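Local coordinates for beta-N-acetylhexosaminidase (Bacteroides fragilis, PDB 4PYS), which probably hydrolyses terminal, non-reducing N-acetylhexosamine residues from glycans or glycoconjugates, as a family 20 glycoside hydrolase, at residues L45-L50 and V56-E61; Y163-L168 and Y285-G290; V221-M226 and I339-V344. All blocks are in the same frame, centred on the assembly; numbering follows the deposited sequence.

Contact 1 (L45-L50 and V56-E61); sequences LFYEKL and VEWCKE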
# COMPACT_ATOMS: atom_id res chain seq x y z
N LEU A 45 -19.54 0.20 2.30
CA LEU A 45 -18.93 1.16 1.37
C LEU A 45 -19.99 1.80 0.48
O LEU A 45 -19.94 3.01 0.20
CB LEU A 45 -17.85 0.50 0.51
CG LEU A 45 -17.06 1.42 -0.43
CD1 LEU A 45 -16.28 2.46 0.37
CD2 LEU A 45 -16.12 0.62 -1.33
N PHE A 46 -20.94 0.99 0.03
CA PHE A 46 -22.04 1.50 -0.78
C PHE A 46 -22.86 2.53 -0.00
O PHE A 46 -23.20 3.60 -0.53
CB PHE A 46 -22.95 0.34 -1.23
CG PHE A 46 -24.12 0.79 -2.06
CD1 PHE A 46 -23.98 0.94 -3.44
CD2 PHE A 46 -25.35 1.06 -1.47
CE1 PHE A 46 -25.04 1.36 -4.21
CE2 PHE A 46 -26.42 1.49 -2.24
CZ PHE A 46 -26.27 1.64 -3.61
N TYR A 47 -23.18 2.23 1.25
CA TYR A 47 -23.96 3.15 2.07
C TYR A 47 -23.21 4.46 2.31
O TYR A 47 -23.80 5.54 2.39
CB TYR A 47 -24.32 2.52 3.42
CG TYR A 47 -25.27 1.34 3.35
CD1 TYR A 47 -26.23 1.24 2.35
CD2 TYR A 47 -25.20 0.32 4.30
CE1 TYR A 47 -27.09 0.15 2.29
CE2 TYR A 47 -26.05 -0.76 4.25
CZ TYR A 47 -27.00 -0.84 3.24
OH TYR A 47 -27.85 -1.92 3.19
N GLU A 48 -21.90 4.36 2.42
CA GLU A 48 -21.07 5.53 2.70
C GLU A 48 -20.88 6.43 1.47
O GLU A 48 -20.82 7.65 1.60
CB GLU A 48 -19.71 5.06 3.23
CG GLU A 48 -18.77 6.18 3.61
CD GLU A 48 -17.41 5.67 4.03
OE1 GLU A 48 -17.34 4.78 4.91
OE2 GLU A 48 -16.41 6.15 3.46
N LYS A 49 -20.78 5.83 0.29
CA LYS A 49 -20.32 6.57 -0.89
C LYS A 49 -21.43 6.87 -1.90
O LYS A 49 -21.31 7.81 -2.68
CB LYS A 49 -19.20 5.81 -1.60
CG LYS A 49 -17.94 5.54 -0.75
CD LYS A 49 -17.31 6.83 -0.22
CE LYS A 49 -15.88 6.57 0.29
NZ LYS A 49 -15.34 7.74 1.09
N LEU A 50 -22.50 6.08 -1.88
CA LEU A 50 -23.53 6.18 -2.92
C LEU A 50 -24.94 6.48 -2.40
O LEU A 50 -25.51 7.53 -2.69
CB LEU A 50 -23.53 4.92 -3.79
CG LEU A 50 -22.28 4.76 -4.66
CD1 LEU A 50 -22.17 3.37 -5.24
CD2 LEU A 50 -22.34 5.80 -5.77
N VAL A 56 -32.37 2.76 1.25
CA VAL A 56 -32.34 1.45 0.61
C VAL A 56 -33.45 0.52 1.11
O VAL A 56 -33.67 0.41 2.32
CB VAL A 56 -30.96 0.78 0.78
CG1 VAL A 56 -31.00 -0.68 0.35
CG2 VAL A 56 -29.91 1.53 -0.03
N GLU A 57 -34.15 -0.12 0.18
CA GLU A 57 -35.14 -1.15 0.51
C GLU A 57 -34.64 -2.47 -0.07
O GLU A 57 -34.49 -2.59 -1.28
CB GLU A 57 -36.48 -0.86 -0.16
CG GLU A 57 -37.30 0.27 0.42
CD GLU A 57 -38.65 0.40 -0.29
OE1 GLU A 57 -39.12 -0.61 -0.85
OE2 GLU A 57 -39.22 1.51 -0.28
N TRP A 58 -34.39 -3.47 0.78
CA TRP A 58 -33.94 -4.77 0.28
C TRP A 58 -35.11 -5.63 -0.19
O TRP A 58 -36.05 -5.89 0.57
CB TRP A 58 -33.08 -5.49 1.31
CG TRP A 58 -31.76 -4.82 1.47
CD1 TRP A 58 -31.41 -3.91 2.43
CD2 TRP A 58 -30.62 -4.98 0.63
NE1 TRP A 58 -30.11 -3.51 2.24
CE2 TRP A 58 -29.60 -4.15 1.13
CE3 TRP A 58 -30.35 -5.76 -0.51
CZ2 TRP A 58 -28.34 -4.07 0.55
CZ3 TRP A 58 -29.10 -5.68 -1.09
CH2 TRP A 58 -28.11 -4.84 -0.56
N CYS A 59 -35.05 -6.04 -1.45
CA CYS A 59 -36.13 -6.78 -2.09
C CYS A 59 -35.86 -8.28 -2.10
O CYS A 59 -34.71 -8.71 -2.22
CB CYS A 59 -36.29 -6.33 -3.54
SG CYS A 59 -36.97 -4.69 -3.73
N LYS A 60 -36.92 -9.07 -2.00
CA LYS A 60 -36.79 -10.51 -2.12
C LYS A 60 -36.78 -10.91 -3.60
O LYS A 60 -36.09 -11.86 -3.98
CB LYS A 60 -37.92 -11.23 -1.39
CG LYS A 60 -37.47 -12.53 -0.74
CD LYS A 60 -38.64 -13.49 -0.53
N GLU A 61 -37.54 -10.19 -4.42
CA GLU A 61 -37.63 -10.48 -5.85
C GLU A 61 -36.75 -9.53 -6.66
O GLU A 61 -36.97 -8.31 -6.64
CB GLU A 61 -39.08 -10.39 -6.32
CG GLU A 61 -39.96 -11.52 -5.82
CD GLU A 61 -39.52 -12.87 -6.36
OE1 GLU A 61 -39.13 -13.74 -5.55
OE2 GLU A 61 -39.56 -13.06 -7.59
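The indole of W58 meets the phenol of Y47 at its edge: NE1 donates to Y47 OH at 2.9 Å, with the oxygen 2° from the ring plane and an N-H...O angle of 147°. Over one face of the same indole, on its NE1 side, sits V56 CG1, 3.5 Å from W58 NE1, so a residue of its own strand backs the donor. The F46 ring has L50 CB over one face, near the rim, and Y47 CD1 in plane at its edge, so the two aromatics lie side by side. V56 CG2 comes to the F46 edge as well, 4.1 Å from F46 CE2. That methyl also touches the edge of the Y47 ring, 3.9 Å from Y47 CE1, and thus meets two consecutive aromatics of the helix. Helix 43-49 and strand 56-58 belong to a beta-alpha-beta unit that starts with strand 31-35; the two strands pair in parallel, and M33 on the first touches F46, V56 and W58. With CG anti to the carbonyl carbon (chi1 -66°), Y47 carries its ring past V56 and brings OH to the indole. The F46 ring meets W69, and its side chain packs on I103 of helix 96-109.

Contact 2 (Y163-L168 and Y285-G290); sequences YFHWHL and YIHLGG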
# COMPACT_ATOMS: atom_id res chain seq x y z
N TYR A 163 -3.77 -3.33 -1.45
CA TYR A 163 -2.97 -3.42 -0.23
C TYR A 163 -2.57 -2.04 0.25
O TYR A 163 -2.21 -1.18 -0.55
CB TYR A 163 -1.69 -4.24 -0.43
CG TYR A 163 -1.92 -5.70 -0.75
CD1 TYR A 163 -2.14 -6.63 0.26
CD2 TYR A 163 -1.92 -6.14 -2.06
CE1 TYR A 163 -2.35 -7.98 -0.04
CE2 TYR A 163 -2.14 -7.49 -2.37
CZ TYR A 163 -2.35 -8.39 -1.36
OH TYR A 163 -2.56 -9.72 -1.68
N PHE A 164 -2.61 -1.85 1.56
CA PHE A 164 -2.06 -0.65 2.16
C PHE A 164 -0.89 -1.13 3.00
O PHE A 164 -1.07 -1.89 3.96
CB PHE A 164 -3.10 0.05 3.04
CG PHE A 164 -2.56 1.23 3.82
CD1 PHE A 164 -2.34 2.46 3.19
CD2 PHE A 164 -2.30 1.12 5.18
CE1 PHE A 164 -1.85 3.55 3.91
CE2 PHE A 164 -1.79 2.21 5.91
CZ PHE A 164 -1.57 3.43 5.28
N HIS A 165 0.31 -0.70 2.62
CA HIS A 165 1.54 -1.14 3.28
C HIS A 165 1.85 -0.10 4.36
O HIS A 165 2.07 1.07 4.05
CB HIS A 165 2.62 -1.20 2.18
CG HIS A 165 4.01 -1.46 2.67
ND1 HIS A 165 5.08 -1.53 1.80
CD2 HIS A 165 4.52 -1.67 3.91
CE1 HIS A 165 6.19 -1.74 2.48
NE2 HIS A 165 5.88 -1.84 3.76
N TRP A 166 1.81 -0.52 5.62
CA TRP A 166 1.89 0.42 6.74
C TRP A 166 3.27 0.29 7.39
O TRP A 166 3.54 -0.68 8.10
CB TRP A 166 0.79 0.09 7.76
CG TRP A 166 0.42 1.23 8.67
CD1 TRP A 166 0.91 2.50 8.65
CD2 TRP A 166 -0.54 1.18 9.74
NE1 TRP A 166 0.31 3.25 9.65
CE2 TRP A 166 -0.58 2.46 10.33
CE3 TRP A 166 -1.36 0.18 10.26
CZ2 TRP A 166 -1.40 2.77 11.43
CZ3 TRP A 166 -2.19 0.48 11.34
CH2 TRP A 166 -2.19 1.76 11.92
N HIS A 167 4.14 1.26 7.12
CA HIS A 167 5.51 1.24 7.60
C HIS A 167 5.47 1.81 9.01
O HIS A 167 5.43 3.03 9.19
CB HIS A 167 6.39 2.09 6.67
CG HIS A 167 7.86 2.04 6.97
ND1 HIS A 167 8.70 1.07 6.47
CD2 HIS A 167 8.64 2.87 7.71
CE1 HIS A 167 9.93 1.28 6.91
NE2 HIS A 167 9.92 2.37 7.66
N LEU A 168 5.47 0.92 10.00
CA LEU A 168 5.12 1.27 11.38
C LEU A 168 6.30 1.47 12.32
O LEU A 168 6.13 1.96 13.43
CB LEU A 168 4.24 0.16 11.98
CG LEU A 168 2.80 0.16 11.51
CD1 LEU A 168 2.20 -1.24 11.64
CD2 LEU A 168 2.01 1.15 12.34
N TYR A 285 0.52 -11.47 4.05
CA TYR A 285 1.86 -10.93 3.88
C TYR A 285 2.29 -10.05 5.05
O TYR A 285 1.55 -9.14 5.46
CB TYR A 285 1.89 -10.05 2.63
CG TYR A 285 1.66 -10.81 1.36
CD1 TYR A 285 2.72 -11.36 0.66
CD2 TYR A 285 0.38 -10.95 0.84
CE1 TYR A 285 2.52 -12.05 -0.51
CE2 TYR A 285 0.16 -11.64 -0.34
CZ TYR A 285 1.24 -12.19 -1.01
OH TYR A 285 1.04 -12.88 -2.19
N ILE A 286 3.49 -10.29 5.56
CA ILE A 286 4.06 -9.42 6.59
C ILE A 286 5.41 -8.94 6.08
O ILE A 286 6.22 -9.75 5.63
CB ILE A 286 4.29 -10.19 7.91
CG1 ILE A 286 3.00 -10.88 8.37
CG2 ILE A 286 4.85 -9.26 8.99
CD1 ILE A 286 1.92 -9.92 8.88
N HIS A 287 5.66 -7.63 6.16
CA HIS A 287 6.89 -7.07 5.63
C HIS A 287 7.90 -6.98 6.78
O HIS A 287 7.58 -6.44 7.83
CB HIS A 287 6.62 -5.66 5.09
CG HIS A 287 7.62 -5.19 4.07
ND1 HIS A 287 8.97 -5.11 4.33
CD2 HIS A 287 7.45 -4.73 2.81
CE1 HIS A 287 9.60 -4.65 3.26
NE2 HIS A 287 8.70 -4.41 2.32
N LEU A 288 9.10 -7.52 6.58
CA LEU A 288 10.11 -7.51 7.64
C LEU A 288 11.27 -6.57 7.33
O LEU A 288 12.31 -6.63 7.98
CB LEU A 288 10.63 -8.93 7.90
CG LEU A 288 9.60 -9.93 8.40
CD1 LEU A 288 10.23 -11.31 8.61
CD2 LEU A 288 8.93 -9.43 9.69
N GLY A 289 11.09 -5.69 6.36
CA GLY A 289 12.15 -4.78 5.96
C GLY A 289 13.38 -5.51 5.44
O GLY A 289 13.35 -6.11 4.38
N GLY A 290 14.47 -5.46 6.20
CA GLY A 290 15.65 -6.21 5.83
C GLY A 290 16.67 -5.44 5.01
O GLY A 290 17.72 -5.98 4.66
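H287 and H165 bring their imidazoles together across the interior of the barrel, nearly parallel at 20° but displaced, with little overlap. From H287 CB, 4.1 Å from H165 NE2, the side chain runs on to CG, which sits somewhat nearer the same nitrogen. CD2 makes the tightest approach, 3.3 Å from H165 CE1 and almost as near to H165 NE2. On the other branch H287 ND1 accepts the backbone N-H of G289, its N at 3.0 Å, the donor lying 1° from the ring plane, which fixes the rotation of the ring. At the tip, H287 NE2 is 3.7 Å from H165 CE1 and hydrogen-bonds to Q359 OE1. H165 in turn uses its NE2 on E223 OE1, so both imidazoles are held at their polar ends by other strands. At the opposite end of the contact Y163 OH approaches Y285 CE2 at 3.6 Å; these rings stand nearly perpendicular, at 86°, and meet obliquely, with Y163 also stacked on W132. Strand 163-170 pairs with 219-223, and P222 and I224 bond through the backbone to H287; the contact therefore spans an intervening segment instead of joining neighbouring strands. Both strands belong to the (beta/alpha)8 barrel of the family 20 catalytic domain, and H287 to G290 match the His-X-Gly-Gly sequence that in this family typically precedes the catalytic Asp-Glu pair.

Contact 3 (V221-M226 and I339-V344); sequences VPEIDM and IFWGDV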
# COMPACT_ATOMS: atom_id res chain seq x y z
N VAL A 221 -0.91 -4.45 5.21
CA VAL A 221 0.34 -5.19 5.34
C VAL A 221 1.25 -4.42 6.30
O VAL A 221 1.74 -3.36 5.95
CB VAL A 221 1.03 -5.30 3.99
CG1 VAL A 221 2.34 -6.09 4.10
CG2 VAL A 221 0.10 -5.99 2.98
N PRO A 222 1.46 -4.94 7.51
CA PRO A 222 2.34 -4.21 8.43
C PRO A 222 3.80 -4.43 8.08
O PRO A 222 4.16 -5.53 7.62
CB PRO A 222 2.03 -4.87 9.78
CG PRO A 222 1.70 -6.29 9.43
CD PRO A 222 0.99 -6.22 8.08
N GLU A 223 4.64 -3.42 8.31
CA GLU A 223 6.08 -3.62 8.21
C GLU A 223 6.73 -3.42 9.58
O GLU A 223 6.64 -2.34 10.17
CB GLU A 223 6.72 -2.67 7.20
CG GLU A 223 8.23 -2.90 7.04
CD GLU A 223 8.88 -1.96 6.04
OE1 GLU A 223 8.15 -1.31 5.25
OE2 GLU A 223 10.12 -1.86 6.02
N ILE A 224 7.38 -4.47 10.07
CA ILE A 224 8.15 -4.40 11.30
C ILE A 224 9.61 -4.54 10.89
O ILE A 224 10.04 -5.63 10.51
CB ILE A 224 7.79 -5.54 12.25
CG1 ILE A 224 6.27 -5.71 12.35
CG2 ILE A 224 8.42 -5.31 13.64
CD1 ILE A 224 5.56 -4.49 12.94
N ASP A 225 10.35 -3.45 10.95
CA ASP A 225 11.73 -3.44 10.46
C ASP A 225 12.71 -4.13 11.39
O ASP A 225 12.77 -3.84 12.59
CB ASP A 225 12.19 -2.02 10.17
CG ASP A 225 11.95 -1.64 8.76
OD1 ASP A 225 11.36 -2.49 8.07
OD2 ASP A 225 12.32 -0.53 8.33
N MSE A 226 13.49 -5.03 10.81
CA MSE A 226 14.52 -5.74 11.54
C MSE A 226 15.53 -6.20 10.49
O MSE A 226 15.14 -6.49 9.35
CB MSE A 226 13.92 -6.91 12.32
CG MSE A 226 13.04 -7.82 11.47
SE MSE A 226 12.14 -9.18 12.54
CE MSE A 226 10.80 -8.04 13.39
N ILE A 339 7.88 -10.42 3.37
CA ILE A 339 8.41 -9.53 2.35
C ILE A 339 9.67 -8.85 2.88
O ILE A 339 9.70 -8.41 4.02
CB ILE A 339 7.41 -8.42 1.95
CG1 ILE A 339 6.06 -9.03 1.54
CG2 ILE A 339 7.97 -7.58 0.80
CD1 ILE A 339 4.94 -7.98 1.40
N PHE A 340 10.71 -8.78 2.04
CA PHE A 340 11.94 -8.09 2.40
C PHE A 340 12.27 -7.08 1.32
O PHE A 340 11.98 -7.32 0.15
CB PHE A 340 13.11 -9.08 2.48
CG PHE A 340 13.03 -10.06 3.61
CD1 PHE A 340 13.37 -9.68 4.90
CD2 PHE A 340 12.65 -11.37 3.37
CE1 PHE A 340 13.32 -10.59 5.95
CE2 PHE A 340 12.59 -12.29 4.42
CZ PHE A 340 12.92 -11.90 5.70
N TRP A 341 12.90 -5.97 1.69
CA TRP A 341 13.44 -5.06 0.67
C TRP A 341 14.54 -5.78 -0.12
O TRP A 341 15.24 -6.63 0.43
CB TRP A 341 14.00 -3.79 1.31
CG TRP A 341 12.95 -2.95 2.01
CD1 TRP A 341 12.83 -2.74 3.36
CD2 TRP A 341 11.88 -2.24 1.39
NE1 TRP A 341 11.75 -1.93 3.61
CE2 TRP A 341 11.15 -1.61 2.42
CE3 TRP A 341 11.47 -2.07 0.07
CZ2 TRP A 341 10.03 -0.82 2.16
CZ3 TRP A 341 10.35 -1.28 -0.18
CH2 TRP A 341 9.65 -0.66 0.86
N GLY A 342 14.70 -5.43 -1.39
CA GLY A 342 15.60 -6.16 -2.27
C GLY A 342 17.09 -6.15 -1.93
O GLY A 342 17.83 -7.01 -2.43
N ASP A 343 17.53 -5.20 -1.10
CA ASP A 343 18.93 -5.14 -0.64
C ASP A 343 19.44 -6.49 -0.19
O ASP A 343 20.60 -6.86 -0.41
CB ASP A 343 19.07 -4.26 0.60
CG ASP A 343 18.51 -2.89 0.42
OD1 ASP A 343 17.27 -2.78 0.39
OD2 ASP A 343 19.31 -1.94 0.36
N VAL A 344 18.55 -7.19 0.51
CA VAL A 344 18.85 -8.46 1.17
C VAL A 344 19.55 -9.45 0.25
O VAL A 344 20.42 -10.22 0.69
CB VAL A 344 17.53 -9.09 1.69
CG1 VAL A 344 17.77 -10.42 2.34
CG2 VAL A 344 16.88 -8.16 2.68
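W341 sets the pyrrole edge of its indole against the carboxylate of E223. W341 NE1 donates to E223 OE2 at 2.9 Å with an N-H...O angle of 147°, but the bond is not flat: the nitrogen comes from above the carboxylate, 36° out of its plane, and the oxygen is also tilted from the indole plane. The benzo side of the ring follows the other oxygen, W341 CZ2 lying 3.7 Å from E223 OE1, so the ring spans both oxygens. E223 reaches this far because its chain is extended as far as CD, with CG anti to the backbone N (chi1 -178°) and the next torsion straight as well. Its OE1 is hydrogen-bonded to H167 ND1, which ties the buried carboxylate to strand 163-170. D225 OD1 stands 2.5 Å from E223 OE2. Strands 219-223 and 337-341 lie on either side of strand 285-287 in the barrel, so the side chains meet across H287. The polar pair sits at the C-terminal ends of the strands, where a (beta/alpha)8 barrel carries its active site. Deeper in the barrel the meeting is apolar: V221 CG1 touches I339 CD1 at 4.2 Å, the side chains crossing at about a right angle. W341 also meets W361 edge-to-face, and a glycerol about 3 Å from the W341 side chain, though probably from the crystallisation liquor, may mark a pocket.

Contacts 2 and 3 are one continuous site: their centres are 6 Å apart and their four segments interleave along the chain. Strands 163-170 and 219-223 are neighbours in the barrel, as are 285-287 and 337-341. The most direct tie is H167 ND1 to E223 OE1 at 2.7 Å, a probable hydrogen bond; G289 O lies equally close to W341 N. Together they furnish polar groups at the C-terminal ends of the barrel strands, where the active site probably lies, with W341 beside the glycerol. Contact 1 stands apart in the N-terminal alpha/beta region, its centre 34 Å from that of contact 2 and 40 Å from that of contact 3, which is on the opposite side of the chain's centre.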